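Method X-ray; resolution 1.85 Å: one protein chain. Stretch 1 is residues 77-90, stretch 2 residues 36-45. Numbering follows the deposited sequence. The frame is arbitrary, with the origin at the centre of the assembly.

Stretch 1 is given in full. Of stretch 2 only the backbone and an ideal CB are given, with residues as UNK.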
# COMPACT_ATOMS: atom_id res chain seq x y z
N LEU A 77 -5.17 -9.15 -14.27
CA LEU A 77 -4.41 -7.91 -14.15
C LEU A 77 -4.69 -7.20 -12.82
O LEU A 77 -3.77 -6.68 -12.17
CB LEU A 77 -4.69 -6.99 -15.34
CG LEU A 77 -3.93 -5.65 -15.39
CD1 LEU A 77 -2.42 -5.82 -15.24
CD2 LEU A 77 -4.24 -4.95 -16.72
N ILE A 78 -5.96 -7.16 -12.39
CA ILE A 78 -6.25 -6.58 -11.08
C ILE A 78 -5.51 -7.33 -9.99
O ILE A 78 -4.92 -6.72 -9.09
CB ILE A 78 -7.77 -6.53 -10.84
CG1 ILE A 78 -8.38 -5.50 -11.79
CG2 ILE A 78 -8.06 -6.13 -9.39
CD1 ILE A 78 -9.84 -5.20 -11.56
N VAL A 79 -5.49 -8.67 -10.06
CA VAL A 79 -4.77 -9.45 -9.06
C VAL A 79 -3.29 -9.09 -9.08
O VAL A 79 -2.65 -8.93 -8.04
CB VAL A 79 -5.00 -10.95 -9.29
CG1 VAL A 79 -4.01 -11.80 -8.49
CG2 VAL A 79 -6.45 -11.31 -8.95
N GLU A 80 -2.73 -8.94 -10.29
CA GLU A 80 -1.31 -8.62 -10.43
C GLU A 80 -1.00 -7.24 -9.88
O GLU A 80 0.07 -7.03 -9.29
CB GLU A 80 -0.90 -8.69 -11.90
CG GLU A 80 0.62 -8.78 -12.08
CD GLU A 80 1.15 -10.12 -11.62
OE1 GLU A 80 0.39 -11.11 -11.71
OE2 GLU A 80 2.32 -10.20 -11.18
N ILE A 81 -1.89 -6.27 -10.10
CA ILE A 81 -1.68 -4.95 -9.53
C ILE A 81 -1.62 -5.05 -8.02
O ILE A 81 -0.74 -4.47 -7.37
CB ILE A 81 -2.79 -3.99 -9.99
CG1 ILE A 81 -2.69 -3.71 -11.50
CG2 ILE A 81 -2.71 -2.68 -9.21
CD1 ILE A 81 -3.92 -3.06 -12.06
N GLY A 82 -2.56 -5.79 -7.42
CA GLY A 82 -2.51 -6.01 -5.98
C GLY A 82 -1.20 -6.64 -5.52
O GLY A 82 -0.57 -6.16 -4.58
N LEU A 83 -0.78 -7.71 -6.20
CA LEU A 83 0.47 -8.37 -5.81
C LEU A 83 1.65 -7.42 -5.92
O LEU A 83 2.55 -7.44 -5.07
CB LEU A 83 0.72 -9.60 -6.68
CG LEU A 83 -0.26 -10.76 -6.61
CD1 LEU A 83 0.06 -11.77 -7.72
CD2 LEU A 83 -0.22 -11.40 -5.22
N THR A 84 1.68 -6.61 -6.98
CA THR A 84 2.84 -5.76 -7.23
C THR A 84 2.96 -4.68 -6.16
O THR A 84 4.06 -4.41 -5.65
CB THR A 84 2.72 -5.13 -8.63
OG1 THR A 84 2.62 -6.18 -9.62
CG2 THR A 84 3.96 -4.30 -8.94
N VAL A 85 1.85 -4.01 -5.85
CA VAL A 85 1.87 -2.95 -4.86
C VAL A 85 2.20 -3.51 -3.48
O VAL A 85 2.93 -2.90 -2.70
CB VAL A 85 0.52 -2.20 -4.88
CG1 VAL A 85 0.41 -1.23 -3.71
CG2 VAL A 85 0.33 -1.45 -6.21
N ASP A 86 1.69 -4.71 -3.18
CA ASP A 86 1.97 -5.35 -1.90
C ASP A 86 3.47 -5.65 -1.77
O ASP A 86 4.09 -5.33 -0.75
CB ASP A 86 1.14 -6.63 -1.78
CG ASP A 86 0.93 -7.08 -0.33
OD1 ASP A 86 1.10 -6.28 0.61
OD2 ASP A 86 0.58 -8.26 -0.13
N LYS A 87 4.06 -6.26 -2.80
CA LYS A 87 5.49 -6.55 -2.74
C LYS A 87 6.30 -5.27 -2.65
O LYS A 87 7.29 -5.19 -1.91
CB LYS A 87 5.93 -7.35 -3.97
CG LYS A 87 5.40 -8.76 -3.98
CD LYS A 87 6.28 -9.64 -4.83
CE LYS A 87 6.18 -9.25 -6.28
NZ LYS A 87 6.89 -10.23 -7.13
N SER A 88 5.91 -4.26 -3.43
CA SER A 88 6.64 -2.99 -3.42
C SER A 88 6.61 -2.36 -2.03
O SER A 88 7.66 -1.96 -1.50
CB SER A 88 6.03 -2.04 -4.44
OG SER A 88 6.59 -0.76 -4.27
N ALA A 89 5.42 -2.27 -1.44
CA ALA A 89 5.27 -1.65 -0.12
C ALA A 89 6.10 -2.38 0.92
O ALA A 89 6.69 -1.75 1.81
CB ALA A 89 3.80 -1.65 0.29
N ASN A 90 6.18 -3.70 0.83
CA ASN A 90 6.84 -4.50 1.84
C ASN A 90 8.34 -4.63 1.62
O ASN A 90 9.09 -4.77 2.59
CB ASN A 90 6.21 -5.89 1.91
CG ASN A 90 4.78 -5.83 2.42
OD1 ASN A 90 4.49 -5.10 3.37
ND2 ASN A 90 3.88 -6.57 1.78
N UNK A 36 3.33 7.01 -5.14
CA UNK A 36 3.26 7.23 -6.58
C UNK A 36 2.31 6.24 -7.25
O UNK A 36 1.63 6.58 -8.22
CB UNK A 36 4.65 7.12 -7.20
N UNK A 37 2.23 5.01 -6.72
CA UNK A 37 1.38 3.99 -7.33
C UNK A 37 -0.11 4.24 -7.13
O UNK A 37 -0.93 3.63 -7.83
CB UNK A 37 1.74 2.62 -6.76
N UNK A 38 -0.51 5.12 -6.20
CA UNK A 38 -1.91 5.26 -5.83
C UNK A 38 -2.64 6.35 -6.61
O UNK A 38 -3.81 6.63 -6.32
CB UNK A 38 -2.01 5.55 -4.33
N UNK A 39 -1.99 6.95 -7.61
CA UNK A 39 -2.59 8.06 -8.35
C UNK A 39 -3.99 7.73 -8.86
O UNK A 39 -4.91 8.54 -8.74
CB UNK A 39 -1.69 8.45 -9.53
N UNK A 40 -4.19 6.53 -9.41
CA UNK A 40 -5.45 6.16 -10.04
C UNK A 40 -6.19 5.05 -9.29
O UNK A 40 -6.93 4.26 -9.90
CB UNK A 40 -5.19 5.72 -11.48
N UNK A 41 -6.03 4.97 -7.97
CA UNK A 41 -6.70 3.89 -7.23
C UNK A 41 -8.22 4.00 -7.33
O UNK A 41 -8.92 2.98 -7.34
CB UNK A 41 -6.28 3.91 -5.76
N UNK A 42 -8.76 5.22 -7.43
CA UNK A 42 -10.21 5.40 -7.56
C UNK A 42 -10.75 4.71 -8.82
O UNK A 42 -11.75 3.99 -8.77
CB UNK A 42 -10.56 6.89 -7.59
N UNK A 43 -10.09 4.94 -9.95
CA UNK A 43 -10.47 4.27 -11.19
C UNK A 43 -10.35 2.75 -11.06
O UNK A 43 -11.21 2.01 -11.53
CB UNK A 43 -9.60 4.77 -12.35
N UNK A 44 -9.28 2.28 -10.42
CA UNK A 44 -9.07 0.85 -10.23
C UNK A 44 -10.22 0.22 -9.45
O UNK A 44 -10.74 -0.84 -9.82
CB UNK A 44 -7.75 0.60 -9.51
N UNK A 45 -10.62 0.85 -8.33
CA UNK A 45 -11.67 0.27 -7.50
C UNK A 45 -13.01 0.28 -8.22
O UNK A 45 -13.80 -0.67 -8.10
CB UNK A 45 -11.78 1.03 -6.17

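Stretch 1 is one continuous helix. It offers stretch 2 a mostly apolar strip: Ile 78, Ile 81, Val 85, Ser 88 and Ala 89.

Position 36 has nothing of stretch 1 within 5.5 Å of its ideal CB, so many side chains would suit. The residue is Asp 36, and its OD2 is hydrogen-bonded elsewhere in the structure.

Position 37 points its CA-to-CB bond toward stretch 1. The ideal CB lies 4.3 Å from CG2 of Val 85. Val 85 and Ala 89 offer methyl groups, and Ser 88 adds a hydroxyl. A large apolar or aromatic side chain would suit: Leu, Met, Phe or Trp. The residue is Trp 37, with chi1 in the p well. CG1 of Val 85 sits over one face of the indole, 3.8 Å from the centroid of the five-membered ring of Trp 37 and 13° off its normal, a CH-pi contact. CH2 of Trp 37 lies 4.1 Å from CB of Ala 89. CZ3 of Trp 37 comes within 3.0 Å of OG of Ser 88. This is close packing against carbon, and that OG has no hydrogen-bond partner in the model.

Position 38 points sideways and begins a type I turn. A small polar residue would suit. The residue is Ser 38; its O accepts a hydrogen bond from N of position 41, at 3.2 Å.

Position 39 is out of reach of stretch 1, so a long polar side chain is easily placed. The residue is Lys 39, with all four chi angles t.

Position 40 is also out of reach and precedes a helix. Asp, Ser, Thr or Asn would be usual at an N-cap. The residue is Glu 40.

Position 41 points sideways. Its ideal CB is about 8.7 Å from CG1 of Val 85. Leu would stop short; a large aromatic such as Phe could span the gap, and an extended Met might come near. The residue is Phe 41. Its CZ meets CG1 of Val 85 at 4.3 Å, the methyl lying at the ring edge.

Positions 42 and 43 are out of reach, and polar side chains would suit. The residues are Asp 42 and Lys 43.

Position 44 points its CA-to-CB bond toward stretch 1, on the Ile 81 side; Ile 78 lies off to one side. Nothing of stretch 1 lies within 5.5 Å of its ideal CB. A medium-sized apolar chain, Leu, Ile or Met, would fill the gap. The residue is Leu 44. CD1 of Leu 44 packs 4.1 Å from CG1 of Ile 78, and CD2 of Leu 44 lies 3.8 Å from CG2 of Ile 81.

Position 45 points away, leaving the choice open. The residue is Phe 45, which makes no contact with stretch 1.

Stretch 2, residues 36-45: DWSKEFDKLF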
# COMPACT_ATOMS: atom_id res chain seq x y z
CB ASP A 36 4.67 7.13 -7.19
CG ASP A 36 5.62 8.19 -6.64
OD1 ASP A 36 5.59 9.33 -7.16
OD2 ASP A 36 6.37 7.89 -5.68
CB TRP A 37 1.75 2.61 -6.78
CG TRP A 37 1.69 2.48 -5.28
CD1 TRP A 37 0.59 2.62 -4.48
CD2 TRP A 37 2.78 2.16 -4.39
NE1 TRP A 37 0.92 2.42 -3.16
CE2 TRP A 37 2.26 2.14 -3.08
CE3 TRP A 37 4.15 1.90 -4.59
CZ2 TRP A 37 3.06 1.87 -1.96
CZ3 TRP A 37 4.94 1.63 -3.47
CH2 TRP A 37 4.39 1.61 -2.18
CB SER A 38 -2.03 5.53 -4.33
OG SER A 38 -1.42 6.75 -3.99
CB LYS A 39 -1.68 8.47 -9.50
CG LYS A 39 -2.11 9.74 -10.23
CD LYS A 39 -1.19 10.03 -11.40
CE LYS A 39 -1.62 11.27 -12.16
NZ LYS A 39 -0.70 11.58 -13.29
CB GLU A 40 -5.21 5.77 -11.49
CG GLU A 40 -4.62 6.89 -12.37
CD GLU A 40 -5.61 8.01 -12.66
OE1 GLU A 40 -6.84 7.77 -12.59
OE2 GLU A 40 -5.16 9.14 -12.96
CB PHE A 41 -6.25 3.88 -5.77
CG PHE A 41 -5.02 3.02 -5.50
CD1 PHE A 41 -4.17 2.64 -6.52
CD2 PHE A 41 -4.72 2.60 -4.20
CE1 PHE A 41 -3.04 1.85 -6.27
CE2 PHE A 41 -3.58 1.82 -3.94
CZ PHE A 41 -2.75 1.44 -4.98
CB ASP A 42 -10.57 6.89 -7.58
CG ASP A 42 -10.48 7.53 -6.22
OD1 ASP A 42 -10.60 6.80 -5.21
OD2 ASP A 42 -10.29 8.76 -6.15
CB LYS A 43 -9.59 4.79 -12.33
CG LYS A 43 -9.70 4.01 -13.62
CD LYS A 43 -8.95 4.71 -14.72
CE LYS A 43 -9.67 5.97 -15.14
NZ LYS A 43 -9.57 6.15 -16.61
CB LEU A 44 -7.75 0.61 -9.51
CG LEU A 44 -7.39 -0.85 -9.21
CD1 LEU A 44 -7.48 -1.72 -10.46
CD2 LEU A 44 -5.99 -0.93 -8.58
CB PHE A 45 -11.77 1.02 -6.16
CG PHE A 45 -10.52 0.93 -5.30
CD1 PHE A 45 -9.74 -0.22 -5.29
CD2 PHE A 45 -10.13 2.00 -4.50
CE1 PHE A 45 -8.59 -0.30 -4.50
CE2 PHE A 45 -8.99 1.93 -3.71
CZ PHE A 45 -8.22 0.78 -3.70
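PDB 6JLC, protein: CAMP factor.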